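Local coordinates for protein alpha,alpha-trehalose-phosphate synthase (UDP-forming) (PDB 5UOF) that belongs to glycosyltransferase family 20 and has the GT-B architecture of two Rossmann-like domains facing each other across a cleft, at residues A[125-130]-A[148-153]; A[156-161]-A[462-467]; A[266-271]-A[425-430]. All blocks are in the same frame, centred on the assembly; numbering follows the deposited sequence.

Contact 1 of 3, residues A[125-130]-A[148-153]; sequences QLAALL and HALREL. With EDO (1,2-ethanediol), chain I.
A127 and L150 mark the closest approach of the two backbones, with 7.0 Å between A127 CA and L150 CA, where helix 109-127 runs beside helix 146-152. Contact is purely apolar and made by methyl groups. A127 points its CB toward the other helix, and this single methyl meets two leucines: L153 CD1 at 3.9 Å and, more loosely, L150 CD2 at 4.5 Å. L153 has its CG anti to the carbonyl carbon (chi1 -60°), which brings CG no nearer the alanine than CB already is; from there CD1 turns to the alanine methyl. Deeper in, L126 CD2 and L150 CD1 touch at 4.4 Å. Both of these leucines are buried, whereas L153 lies on the exposed side, so the contact runs from buried to exposed. The helices lie against the mixed sheet of the N-terminal Rossmann-like domain: L126 rests on I13 and V15 of strand 12-16, while L150 reaches I136 and I159. Helix 146-152 is the connection of a beta-alpha-beta crossover between the parallel strands 135-139 and 159-162. A type I turn from A127 to L130 closes with L130 N to A127 O at 3.2 Å. On the far flank of helix 146-152, H148 ND1 meets O2 of a 1,2-ethanediol molecule at 2.9 Å in the plane of the imidazole, almost straight at 171°. The diol also bonds to L116 O and therefore spans the two helices, although it probably comes from the crystallisation liquor. R151 ties helix 146-152 to the turn that leads into strand 191-194, by a salt bridge to D190 and a bond from NE to A188 O.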
ATOM      1  N   GLN A 125     -24.844  -3.758  25.450  1.00 24.61           N
ATOM      2  CA  GLN A 125     -25.429  -5.058  25.786  1.00 25.59           C
ATOM      3  C   GLN A 125     -24.500  -5.868  26.682  1.00 29.21           C
ATOM      4  O   GLN A 125     -24.950  -6.494  27.651  1.00 36.75           O
ATOM      5  CB  GLN A 125     -25.761  -5.839  24.515  1.00 31.51           C
ATOM      6  CG  GLN A 125     -26.917  -5.265  23.707  1.00 35.39           C
ATOM      7  CD  GLN A 125     -28.234  -5.365  24.439  1.00 46.14           C
ATOM      8  OE1 GLN A 125     -28.613  -6.436  24.910  1.00 50.87           O
ATOM      9  NE2 GLN A 125     -28.936  -4.244  24.552  1.00 51.14           N
ATOM     10  N   LEU A 126     -23.197  -5.861  26.381  1.00 28.40           N
ATOM     11  CA  LEU A 126     -22.247  -6.634  27.177  1.00 33.30           C
ATOM     12  C   LEU A 126     -22.076  -6.051  28.579  1.00 39.78           C
ATOM     13  O   LEU A 126     -21.942  -6.800  29.555  1.00 31.48           O
ATOM     14  CB  LEU A 126     -20.898  -6.701  26.467  1.00 28.94           C
ATOM     15  CG  LEU A 126     -19.821  -7.435  27.269  1.00 29.44           C
ATOM     16  CD1 LEU A 126     -20.224  -8.890  27.479  1.00 30.36           C
ATOM     17  CD2 LEU A 126     -18.480  -7.336  26.599  1.00 27.59           C
ATOM     18  N   ALA A 127     -22.095  -4.721  28.696  1.00 34.18           N
ATOM     19  CA  ALA A 127     -21.643  -4.069  29.923  1.00 34.10           C
ATOM     20  C   ALA A 127     -22.440  -4.532  31.136  1.00 26.78           C
ATOM     21  O   ALA A 127     -21.880  -4.711  32.225  1.00 27.31           O
ATOM     22  CB  ALA A 127     -21.736  -2.551  29.769  1.00 34.44           C
ATOM     23  N   ALA A 128     -23.744  -4.756  30.963  1.00 29.27           N
ATOM     24  CA  ALA A 128     -24.586  -5.163  32.079  1.00 33.53           C
ATOM     25  C   ALA A 128     -24.235  -6.553  32.589  1.00 33.74           C
ATOM     26  O   ALA A 128     -24.574  -6.887  33.728  1.00 36.60           O
ATOM     27  CB  ALA A 128     -26.058  -5.116  31.670  1.00 40.01           C
ATOM     28  N   LEU A 129     -23.556  -7.366  31.783  1.00 33.10           N
ATOM     29  CA  LEU A 129     -23.198  -8.721  32.184  1.00 36.63           C
ATOM     30  C   LEU A 129     -21.838  -8.806  32.866  1.00 30.31           C
ATOM     31  O   LEU A 129     -21.470  -9.887  33.340  1.00 29.79           O
ATOM     32  CB  LEU A 129     -23.195  -9.651  30.968  1.00 36.23           C
ATOM     33  CG  LEU A 129     -24.406  -9.618  30.046  1.00 42.48           C
ATOM     34  CD1 LEU A 129     -24.141 -10.449  28.803  1.00 44.69           C
ATOM     35  CD2 LEU A 129     -25.639 -10.109  30.773  1.00 46.83           C
ATOM     36  N   LEU A 130     -21.097  -7.702  32.937  1.00 27.84           N
ATOM     37  CA  LEU A 130     -19.730  -7.725  33.435  1.00 27.32           C
ATOM     38  C   LEU A 130     -19.667  -7.716  34.953  1.00 31.40           C
ATOM     39  O   LEU A 130     -20.468  -7.059  35.624  1.00 34.10           O
ATOM     40  CB  LEU A 130     -18.953  -6.524  32.906  1.00 28.22           C
ATOM     41  CG  LEU A 130     -18.692  -6.570  31.405  1.00 26.52           C
ATOM     42  CD1 LEU A 130     -17.991  -5.309  30.933  1.00 29.17           C
ATOM     43  CD2 LEU A 130     -17.860  -7.816  31.059  1.00 26.66           C
ATOM     44  N   HIS A 148     -13.189   1.049  23.300  1.00 15.87           N
ATOM     45  CA  HIS A 148     -13.446   2.470  23.499  1.00 16.38           C
ATOM     46  C   HIS A 148     -14.890   2.697  23.930  1.00 20.17           C
ATOM     47  O   HIS A 148     -15.160   3.493  24.837  1.00 22.15           O
ATOM     48  CB  HIS A 148     -13.111   3.245  22.218  1.00 17.95           C
ATOM     49  CG  HIS A 148     -13.232   4.726  22.378  1.00 24.92           C
ATOM     50  ND1 HIS A 148     -14.385   5.415  22.068  1.00 25.67           N
ATOM     51  CD2 HIS A 148     -12.364   5.643  22.866  1.00 24.00           C
ATOM     52  CE1 HIS A 148     -14.212   6.697  22.331  1.00 24.43           C
ATOM     53  NE2 HIS A 148     -12.996   6.862  22.820  1.00 23.73           N
ATOM     54  N   ALA A 149     -15.826   1.968  23.323  1.00 20.75           N
ATOM     55  CA  ALA A 149     -17.227   2.082  23.714  1.00 18.44           C
ATOM     56  C   ALA A 149     -17.432   1.613  25.151  1.00 21.51           C
ATOM     57  O   ALA A 149     -18.182   2.235  25.913  1.00 20.94           O
ATOM     58  CB  ALA A 149     -18.101   1.287  22.747  1.00 21.20           C
ATOM     59  N   LEU A 150     -16.757   0.526  25.541  1.00 20.15           N
ATOM     60  CA  LEU A 150     -16.846   0.068  26.928  1.00 22.38           C
ATOM     61  C   LEU A 150     -16.273   1.106  27.892  1.00 22.18           C
ATOM     62  O   LEU A 150     -16.850   1.358  28.959  1.00 25.39           O
ATOM     63  CB  LEU A 150     -16.124  -1.273  27.087  1.00 19.41           C
ATOM     64  CG  LEU A 150     -16.794  -2.514  26.487  1.00 25.60           C
ATOM     65  CD1 LEU A 150     -15.889  -3.726  26.606  1.00 21.43           C
ATOM     66  CD2 LEU A 150     -18.141  -2.807  27.148  1.00 21.45           C
ATOM     67  N   ARG A 151     -15.141   1.728  27.530  1.00 20.23           N
ATOM     68  CA  ARG A 151     -14.564   2.755  28.396  1.00 21.11           C
ATOM     69  C   ARG A 151     -15.546   3.905  28.596  1.00 22.11           C
ATOM     70  O   ARG A 151     -15.702   4.406  29.714  1.00 27.74           O
ATOM     71  CB  ARG A 151     -13.248   3.282  27.829  1.00 23.35           C
ATOM     72  CG  ARG A 151     -12.170   2.237  27.583  1.00 20.55           C
ATOM     73  CD  ARG A 151     -11.753   1.513  28.863  1.00 19.68           C
ATOM     74  NE  ARG A 151     -10.645   0.608  28.554  1.00 19.03           N
ATOM     75  CZ  ARG A 151     -10.267  -0.422  29.304  1.00 22.39           C
ATOM     76  NH1 ARG A 151     -10.906  -0.709  30.435  1.00 21.61           N
ATOM     77  NH2 ARG A 151      -9.243  -1.173  28.911  1.00 21.34           N
ATOM     78  N   GLU A 152     -16.224   4.326  27.518  0.91 21.83           N
ATOM     79  CA  GLU A 152     -17.247   5.363  27.626  0.52 21.78           C
ATOM     80  C   GLU A 152     -18.362   4.981  28.591  0.83 23.01           C
ATOM     81  O   GLU A 152     -19.039   5.869  29.133  0.77 24.62           O
ATOM     82  CB  GLU A 152     -17.844   5.661  26.251  0.52 21.76           C
ATOM     83  CG  GLU A 152     -16.850   6.266  25.264  0.52 31.85           C
ATOM     84  CD  GLU A 152     -16.620   7.740  25.514  0.52 43.54           C
ATOM     85  OE1 GLU A 152     -17.614   8.497  25.563  0.52 47.47           O
ATOM     86  OE2 GLU A 152     -15.449   8.141  25.676  0.52 47.63           O
ATOM     87  N   LEU A 153     -18.579   3.689  28.819  1.00 27.48           N
ATOM     88  CA  LEU A 153     -19.590   3.237  29.765  1.00 27.82           C
ATOM     89  C   LEU A 153     -19.040   3.071  31.177  1.00 29.44           C
ATOM     90  O   LEU A 153     -19.768   2.610  32.060  1.00 34.39           O
ATOM     91  CB  LEU A 153     -20.209   1.914  29.291  1.00 27.85           C
ATOM     92  CG  LEU A 153     -20.899   1.972  27.925  1.00 31.55           C
ATOM     93  CD1 LEU A 153     -21.343   0.591  27.473  1.00 35.26           C
ATOM     94  CD2 LEU A 153     -22.080   2.932  27.960  1.00 32.90           C
TER
HETATM   95  C1  EDO I 507     -17.582   2.957  19.376  1.00 30.42           C
HETATM   96  O1  EDO I 507     -18.815   3.612  19.083  1.00 38.85           O
HETATM   97  C2  EDO I 507     -16.580   3.974  19.893  1.00 26.46           C
HETATM   98  O2  EDO I 507     -16.914   4.377  21.227  1.00 28.45           O

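Contact 2 of 3, residues A[156-161]-A[462-467]; sequences KNPIGF and RSVAAA
P158, at the entrance to strand 159-162, sets its ring against V464 and A465 on one flank of the long C-terminal helix 450-472; the nearest CA atoms, of P158 and A465, are 6.3 Å apart. Two neighbouring ring carbons are used: P158 CB meets V464 CG1 at 4.0 Å, and P158 CG meets A465 CB, also at 4.0 Å. V464 holds that methyl anti to its own backbone N (chi1 175°), which places it beside P158 CB. The close packing is confined to these three residues. One helical turn is thus engaged through a valine and an alanine, while S463, A466 and A467 face solvent and K156 lies exposed at the other end. P158 and R462 also both touch L135 of strand 135-139, and V464 reaches D190. I159, the next residue, points the other way, onto helix 146-152, so neighbouring residues pack on opposite sides of the chain. N157 fixes the approach to the strand through bonds from its ND2 to R131 O and D134 O. A C-terminal helix that returns to pack on the N-terminal Rossmann-like domain is a recognised feature of GT-B glycosyltransferases.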
ATOM      1  N   LYS A 156     -13.777  -0.491  33.539  1.00 24.26           N
ATOM      2  CA  LYS A 156     -12.362  -0.413  33.870  1.00 24.20           C
ATOM      3  C   LYS A 156     -11.658  -1.760  33.772  1.00 25.17           C
ATOM      4  O   LYS A 156     -10.463  -1.839  34.078  1.00 25.36           O
ATOM      5  CB  LYS A 156     -12.191   0.170  35.276  1.00 28.02           C
ATOM      6  CG  LYS A 156     -12.847   1.527  35.413  1.00 31.09           C
ATOM      7  CD  LYS A 156     -12.392   2.265  36.654  1.00 43.04           C
ATOM      8  CE  LYS A 156     -12.946   3.683  36.634  1.00 51.31           C
ATOM      9  NZ  LYS A 156     -12.772   4.302  35.283  1.00 57.19           N
ATOM     10  N   ASN A 157     -12.359  -2.807  33.339  1.00 25.49           N
ATOM     11  CA  ASN A 157     -11.790  -4.143  33.272  1.00 25.97           C
ATOM     12  C   ASN A 157     -10.553  -4.177  32.373  1.00 21.85           C
ATOM     13  O   ASN A 157     -10.411  -3.351  31.467  1.00 20.99           O
ATOM     14  CB  ASN A 157     -12.820  -5.124  32.718  1.00 23.69           C
ATOM     15  CG  ASN A 157     -14.043  -5.236  33.590  1.00 24.10           C
ATOM     16  OD1 ASN A 157     -14.773  -4.259  33.795  1.00 24.58           O
ATOM     17  ND2 ASN A 157     -14.284  -6.432  34.101  1.00 24.79           N
ATOM     18  N   PRO A 158      -9.660  -5.144  32.580  1.00 21.86           N
ATOM     19  CA  PRO A 158      -8.655  -5.429  31.550  1.00 20.72           C
ATOM     20  C   PRO A 158      -9.354  -5.827  30.261  1.00 21.51           C
ATOM     21  O   PRO A 158     -10.228  -6.695  30.259  1.00 19.95           O
ATOM     22  CB  PRO A 158      -7.855  -6.598  32.141  1.00 21.22           C
ATOM     23  CG  PRO A 158      -8.147  -6.555  33.628  1.00 23.71           C
ATOM     24  CD  PRO A 158      -9.557  -6.076  33.717  1.00 23.00           C
ATOM     25  N   ILE A 159      -8.982  -5.175  29.157  1.00 18.63           N
ATOM     26  CA  ILE A 159      -9.544  -5.505  27.855  1.00 17.69           C
ATOM     27  C   ILE A 159      -8.397  -5.702  26.885  1.00 21.24           C
ATOM     28  O   ILE A 159      -7.508  -4.854  26.799  1.00 16.97           O
ATOM     29  CB  ILE A 159     -10.489  -4.414  27.317  1.00 17.62           C
ATOM     30  CG1 ILE A 159     -11.461  -3.939  28.403  1.00 19.94           C
ATOM     31  CG2 ILE A 159     -11.268  -4.955  26.127  1.00 17.73           C
ATOM     32  CD1 ILE A 159     -12.362  -2.786  27.941  1.00 21.49           C
ATOM     33  N   GLY A 160      -8.427  -6.806  26.152  1.00 16.33           N
ATOM     34  CA  GLY A 160      -7.436  -7.073  25.128  1.00 15.50           C
ATOM     35  C   GLY A 160      -8.077  -7.158  23.758  1.00 14.74           C
ATOM     36  O   GLY A 160      -9.244  -7.530  23.619  1.00 18.22           O
ATOM     37  N   PHE A 161      -7.292  -6.821  22.737  1.00 13.97           N
ATOM     38  CA  PHE A 161      -7.721  -6.904  21.349  1.00 13.29           C
ATOM     39  C   PHE A 161      -6.741  -7.800  20.619  1.00 16.32           C
ATOM     40  O   PHE A 161      -5.535  -7.721  20.858  1.00 16.62           O
ATOM     41  CB  PHE A 161      -7.740  -5.503  20.683  1.00 14.27           C
ATOM     42  CG  PHE A 161      -8.235  -5.500  19.253  1.00 17.28           C
ATOM     43  CD1 PHE A 161      -9.568  -5.775  18.959  1.00 15.72           C
ATOM     44  CD2 PHE A 161      -7.375  -5.176  18.204  1.00 14.37           C
ATOM     45  CE1 PHE A 161     -10.027  -5.760  17.645  1.00 12.67           C
ATOM     46  CE2 PHE A 161      -7.832  -5.158  16.886  1.00 12.61           C
ATOM     47  CZ  PHE A 161      -9.152  -5.450  16.607  1.00 14.42           C
ATOM     48  N   ARG A 462      -3.987 -11.263  32.404  1.00 22.19           N
ATOM     49  CA  ARG A 462      -3.852 -11.432  33.844  1.00 23.24           C
ATOM     50  C   ARG A 462      -2.760 -10.535  34.408  1.00 25.28           C
ATOM     51  O   ARG A 462      -2.873 -10.065  35.545  1.00 27.19           O
ATOM     52  CB  ARG A 462      -3.589 -12.903  34.169  1.00 23.05           C
ATOM     53  CG  ARG A 462      -4.797 -13.770  33.915  1.00 24.44           C
ATOM     54  CD  ARG A 462      -4.519 -15.251  34.103  1.00 29.97           C
ATOM     55  NE  ARG A 462      -5.750 -16.028  33.971  1.00 34.79           N
ATOM     56  CZ  ARG A 462      -5.798 -17.311  33.624  1.00 32.08           C
ATOM     57  NH1 ARG A 462      -4.681 -17.977  33.360  1.00 30.12           N
ATOM     58  NH2 ARG A 462      -6.969 -17.926  33.529  1.00 31.68           N
ATOM     59  N   SER A 463      -1.705 -10.271  33.630  1.00 24.31           N
ATOM     60  CA  SER A 463      -0.657  -9.365  34.097  1.00 23.56           C
ATOM     61  C   SER A 463      -1.179  -7.943  34.252  1.00 25.32           C
ATOM     62  O   SER A 463      -0.776  -7.230  35.180  1.00 29.52           O
ATOM     63  CB  SER A 463       0.535  -9.388  33.143  1.00 25.94           C
ATOM     64  OG  SER A 463       1.247 -10.601  33.288  1.00 30.10           O
ATOM     65  N   VAL A 464      -2.053  -7.501  33.342  1.00 27.50           N
ATOM     66  CA  VAL A 464      -2.686  -6.194  33.503  1.00 28.95           C
ATOM     67  C   VAL A 464      -3.421  -6.127  34.837  1.00 28.03           C
ATOM     68  O   VAL A 464      -3.264  -5.174  35.610  1.00 26.78           O
ATOM     69  CB  VAL A 464      -3.633  -5.902  32.326  1.00 23.91           C
ATOM     70  CG1 VAL A 464      -4.378  -4.579  32.563  1.00 26.12           C
ATOM     71  CG2 VAL A 464      -2.857  -5.840  31.033  1.00 22.83           C
ATOM     72  N   ALA A 465      -4.223  -7.154  35.133  1.00 27.71           N
ATOM     73  CA  ALA A 465      -4.980  -7.171  36.380  1.00 29.50           C
ATOM     74  C   ALA A 465      -4.054  -7.138  37.591  1.00 31.39           C
ATOM     75  O   ALA A 465      -4.312  -6.416  38.563  1.00 33.33           O
ATOM     76  CB  ALA A 465      -5.884  -8.404  36.423  1.00 26.81           C
ATOM     77  N   ALA A 466      -2.959  -7.899  37.541  1.00 30.50           N
ATOM     78  CA  ALA A 466      -2.053  -7.954  38.682  1.00 31.91           C
ATOM     79  C   ALA A 466      -1.363  -6.615  38.907  1.00 33.39           C
ATOM     80  O   ALA A 466      -1.185  -6.187  40.054  1.00 31.96           O
ATOM     81  CB  ALA A 466      -1.023  -9.063  38.479  1.00 32.07           C
ATOM     82  N   ALA A 467      -0.969  -5.936  37.825  1.00 34.20           N
ATOM     83  CA  ALA A 467      -0.322  -4.636  37.963  1.00 35.16           C
ATOM     84  C   ALA A 467      -1.276  -3.613  38.566  1.00 40.49           C
ATOM     85  O   ALA A 467      -0.907  -2.867  39.481  1.00 42.64           O
ATOM     86  CB  ALA A 467       0.198  -4.163  36.604  1.00 41.65           C
TER

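Contact 3 of 3, residues A[266-271]-A[425-430]; sequences KLVMSV and RALSMP
The Rossmann-like sheet of the C-terminal domain meets one of its covering helices here, L427 of helix 416-428 reaching K266 and V268 of the inner strand 266-271. A single methyl does the touching: L427 CD2 lies 3.9 Å from K266 CB and 4.1 Å from V268 CG2, bridging two residues on the same face of the strand. The valine and leucine side chains cross at about a right angle. L427 gets there because its CG is anti to the carbonyl carbon (chi1 -74°), which swings the branch from the flank of the helix in toward the sheet. It packs further on V364 of the adjoining strand 364-367 and on W297, so it is buried on several sides. K266 adds a polar link. Its CB supplies the apolar contact, then the chain bends at chi2 (-82°) and brings NZ to 2.8 Å from a water that in turn donates to L427 O at an unusually short 2.5 Å. This water appears to link the amino group to the helix backbone. V268 also touches V301 and L303, extending this apolar layer along strand 301-306. A helix packed on a parallel sheet flanked by helices is the layered arrangement of the Rossmann-like domains of GT-B proteins.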
ATOM      1  N   LYS A 266       1.045 -36.411 -10.027  1.00 14.07           N
ATOM      2  CA  LYS A 266       1.298 -35.577  -8.858  1.00 11.87           C
ATOM      3  C   LYS A 266       0.140 -34.611  -8.641  1.00 12.34           C
ATOM      4  O   LYS A 266      -0.591 -34.266  -9.569  1.00 12.99           O
ATOM      5  CB  LYS A 266       2.597 -34.789  -9.030  1.00 13.35           C
ATOM      6  CG  LYS A 266       3.829 -35.637  -9.299  1.00 22.86           C
ATOM      7  CD  LYS A 266       4.417 -36.211  -8.032  1.00 33.01           C
ATOM      8  CE  LYS A 266       5.754 -36.899  -8.327  1.00 41.61           C
ATOM      9  NZ  LYS A 266       6.461 -37.329  -7.085  1.00 45.89           N
ATOM     10  N   LEU A 267      -0.020 -34.179  -7.393  1.00 11.62           N
ATOM     11  CA  LEU A 267      -1.152 -33.367  -6.976  1.00 11.41           C
ATOM     12  C   LEU A 267      -0.644 -32.113  -6.284  1.00 12.80           C
ATOM     13  O   LEU A 267       0.126 -32.202  -5.317  1.00 10.13           O
ATOM     14  CB  LEU A 267      -2.073 -34.159  -6.040  1.00 10.54           C
ATOM     15  CG  LEU A 267      -3.168 -33.372  -5.309  1.00 13.22           C
ATOM     16  CD1 LEU A 267      -4.160 -32.775  -6.296  1.00 11.86           C
ATOM     17  CD2 LEU A 267      -3.892 -34.270  -4.303  1.00 10.81           C
ATOM     18  N   VAL A 268      -1.061 -30.951  -6.794  1.00 10.28           N
ATOM     19  CA  VAL A 268      -0.858 -29.659  -6.140  1.00 11.86           C
ATOM     20  C   VAL A 268      -2.192 -29.251  -5.527  1.00 11.04           C
ATOM     21  O   VAL A 268      -3.211 -29.206  -6.228  1.00 11.06           O
ATOM     22  CB  VAL A 268      -0.360 -28.597  -7.137  1.00  9.84           C
ATOM     23  CG1 VAL A 268      -0.103 -27.262  -6.431  1.00 11.06           C
ATOM     24  CG2 VAL A 268       0.900 -29.082  -7.836  1.00 11.47           C
ATOM     25  N   MET A 269      -2.204 -28.972  -4.223  1.00 10.36           N
ATOM     26  CA  MET A 269      -3.426 -28.596  -3.516  1.00  8.81           C
ATOM     27  C   MET A 269      -3.392 -27.112  -3.194  1.00 11.14           C
ATOM     28  O   MET A 269      -2.344 -26.573  -2.823  1.00 11.09           O
ATOM     29  CB  MET A 269      -3.596 -29.377  -2.204  1.00 11.22           C
ATOM     30  CG  MET A 269      -4.104 -30.797  -2.353  1.00 12.45           C
ATOM     31  SD  MET A 269      -5.786 -30.925  -2.994  1.00 15.41           S
ATOM     32  CE  MET A 269      -6.678 -29.997  -1.762  1.00 16.81           C
ATOM     33  N   SER A 270      -4.556 -26.476  -3.304  1.00 12.15           N
ATOM     34  CA  SER A 270      -4.726 -25.053  -3.033  1.00 10.76           C
ATOM     35  C   SER A 270      -6.148 -24.880  -2.507  1.00 12.35           C
ATOM     36  O   SER A 270      -7.093 -25.420  -3.091  1.00 13.07           O
ATOM     37  CB  SER A 270      -4.480 -24.237  -4.314  1.00 16.33           C
ATOM     38  OG  SER A 270      -4.568 -22.838  -4.104  1.00 18.15           O
ATOM     39  N   VAL A 271      -6.304 -24.170  -1.385  1.00 12.30           N
ATOM     40  CA  VAL A 271      -7.607 -24.021  -0.737  1.00 13.62           C
ATOM     41  C   VAL A 271      -7.722 -22.572  -0.285  1.00 12.27           C
ATOM     42  O   VAL A 271      -6.925 -22.120   0.545  1.00 12.86           O
ATOM     43  CB  VAL A 271      -7.791 -24.964   0.468  1.00 15.40           C
ATOM     44  CG1 VAL A 271      -9.163 -24.782   1.067  1.00 14.97           C
ATOM     45  CG2 VAL A 271      -7.601 -26.432   0.069  1.00 15.05           C
ATOM     46  N   ARG A 425      10.275 -26.701  -8.962  1.00 10.54           N
ATOM     47  CA  ARG A 425      11.253 -27.160  -7.987  1.00 10.29           C
ATOM     48  C   ARG A 425      10.593 -28.028  -6.924  1.00 13.72           C
ATOM     49  O   ARG A 425      11.124 -29.079  -6.541  1.00 13.26           O
ATOM     50  CB  ARG A 425      11.938 -25.966  -7.333  1.00 13.21           C
ATOM     51  CG  ARG A 425      12.936 -26.380  -6.289  1.00 13.55           C
ATOM     52  CD  ARG A 425      13.803 -25.237  -5.816  1.00 17.01           C
ATOM     53  NE  ARG A 425      14.667 -25.680  -4.729  1.00 16.68           N
ATOM     54  CZ  ARG A 425      15.340 -24.865  -3.934  1.00 20.81           C
ATOM     55  NH1 ARG A 425      15.262 -23.539  -4.109  1.00 19.71           N
ATOM     56  NH2 ARG A 425      16.085 -25.382  -2.966  1.00 19.45           N
ATOM     57  N   ALA A 426       9.423 -27.604  -6.448  1.00 11.96           N
ATOM     58  CA  ALA A 426       8.694 -28.378  -5.444  1.00 10.36           C
ATOM     59  C   ALA A 426       8.344 -29.775  -5.955  1.00 15.91           C
ATOM     60  O   ALA A 426       8.473 -30.766  -5.225  1.00 14.20           O
ATOM     61  CB  ALA A 426       7.427 -27.626  -5.045  1.00 10.83           C
ATOM     62  N   LEU A 427       7.880 -29.869  -7.201  1.00 10.39           N
ATOM     63  CA  LEU A 427       7.427 -31.151  -7.724  1.00 12.86           C
ATOM     64  C   LEU A 427       8.572 -32.139  -7.895  1.00 14.55           C
ATOM     65  O   LEU A 427       8.350 -33.352  -7.824  1.00 17.18           O
ATOM     66  CB  LEU A 427       6.705 -30.948  -9.057  1.00 11.64           C
ATOM     67  CG  LEU A 427       5.302 -30.333  -9.002  1.00 12.79           C
ATOM     68  CD1 LEU A 427       4.883 -29.785 -10.361  1.00 16.06           C
ATOM     69  CD2 LEU A 427       4.267 -31.345  -8.446  1.00 12.08           C
ATOM     70  N   SER A 428       9.793 -31.666  -8.135  1.00 13.94           N
ATOM     71  CA  SER A 428      10.936 -32.541  -8.357  0.61 17.03           C
ATOM     72  C   SER A 428      11.878 -32.612  -7.163  1.00 17.65           C
ATOM     73  O   SER A 428      12.935 -33.242  -7.265  1.00 15.70           O
ATOM     74  CB  SER A 428      11.697 -32.092  -9.608  0.61 21.52           C
ATOM     75  OG  SER A 428      10.989 -32.448 -10.785  0.61 22.78           O
ATOM     76  N   MET A 429      11.522 -31.998  -6.033  1.00 13.57           N
ATOM     77  CA  MET A 429      12.467 -31.871  -4.930  1.00 11.80           C
ATOM     78  C   MET A 429      12.848 -33.240  -4.369  1.00 12.14           C
ATOM     79  O   MET A 429      11.960 -34.058  -4.074  1.00 13.86           O
ATOM     80  CB  MET A 429      11.886 -30.992  -3.816  1.00 10.80           C
ATOM     81  CG  MET A 429      12.938 -30.620  -2.781  1.00 10.95           C
ATOM     82  SD  MET A 429      12.296 -29.544  -1.501  1.00 13.36           S
ATOM     83  CE  MET A 429      12.112 -27.987  -2.396  1.00  8.80           C
ATOM     84  N   PRO A 430      14.146 -33.534  -4.220  1.00 14.47           N
ATOM     85  CA  PRO A 430      14.550 -34.819  -3.639  1.00 15.92           C
ATOM     86  C   PRO A 430      14.005 -34.986  -2.230  1.00 14.71           C
ATOM     87  O   PRO A 430      13.856 -34.019  -1.483  1.00 13.28           O
ATOM     88  CB  PRO A 430      16.079 -34.741  -3.627  1.00 17.77           C
ATOM     89  CG  PRO A 430      16.412 -33.781  -4.741  1.00 15.12           C
ATOM     90  CD  PRO A 430      15.303 -32.752  -4.698  1.00 12.14           C
TER
HETATM   91  O   HOH W   1       6.636 -34.571  -6.431  1.00 35.42           O

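In the fold
Contacts 1 and 2 lie in the N-terminal domain, contact 3 in the C-terminal one, on opposite sides of the chain's centre. The first two have centres 15 Å apart and touch directly: R151 NH1 probably bonds to N157 O at 2.9 Å, joining helix 146-152 to the strand that follows it. Contact 3 is far off, its centre about 50 Å from that of contact 1 and 46 Å from that of contact 2. Contact 1 closes before contact 2 opens, and the C-terminal domain with contact 3 falls between the two halves of contact 2. Helix 450-472 therefore brings the chain back, after the second sheet, to the first domain.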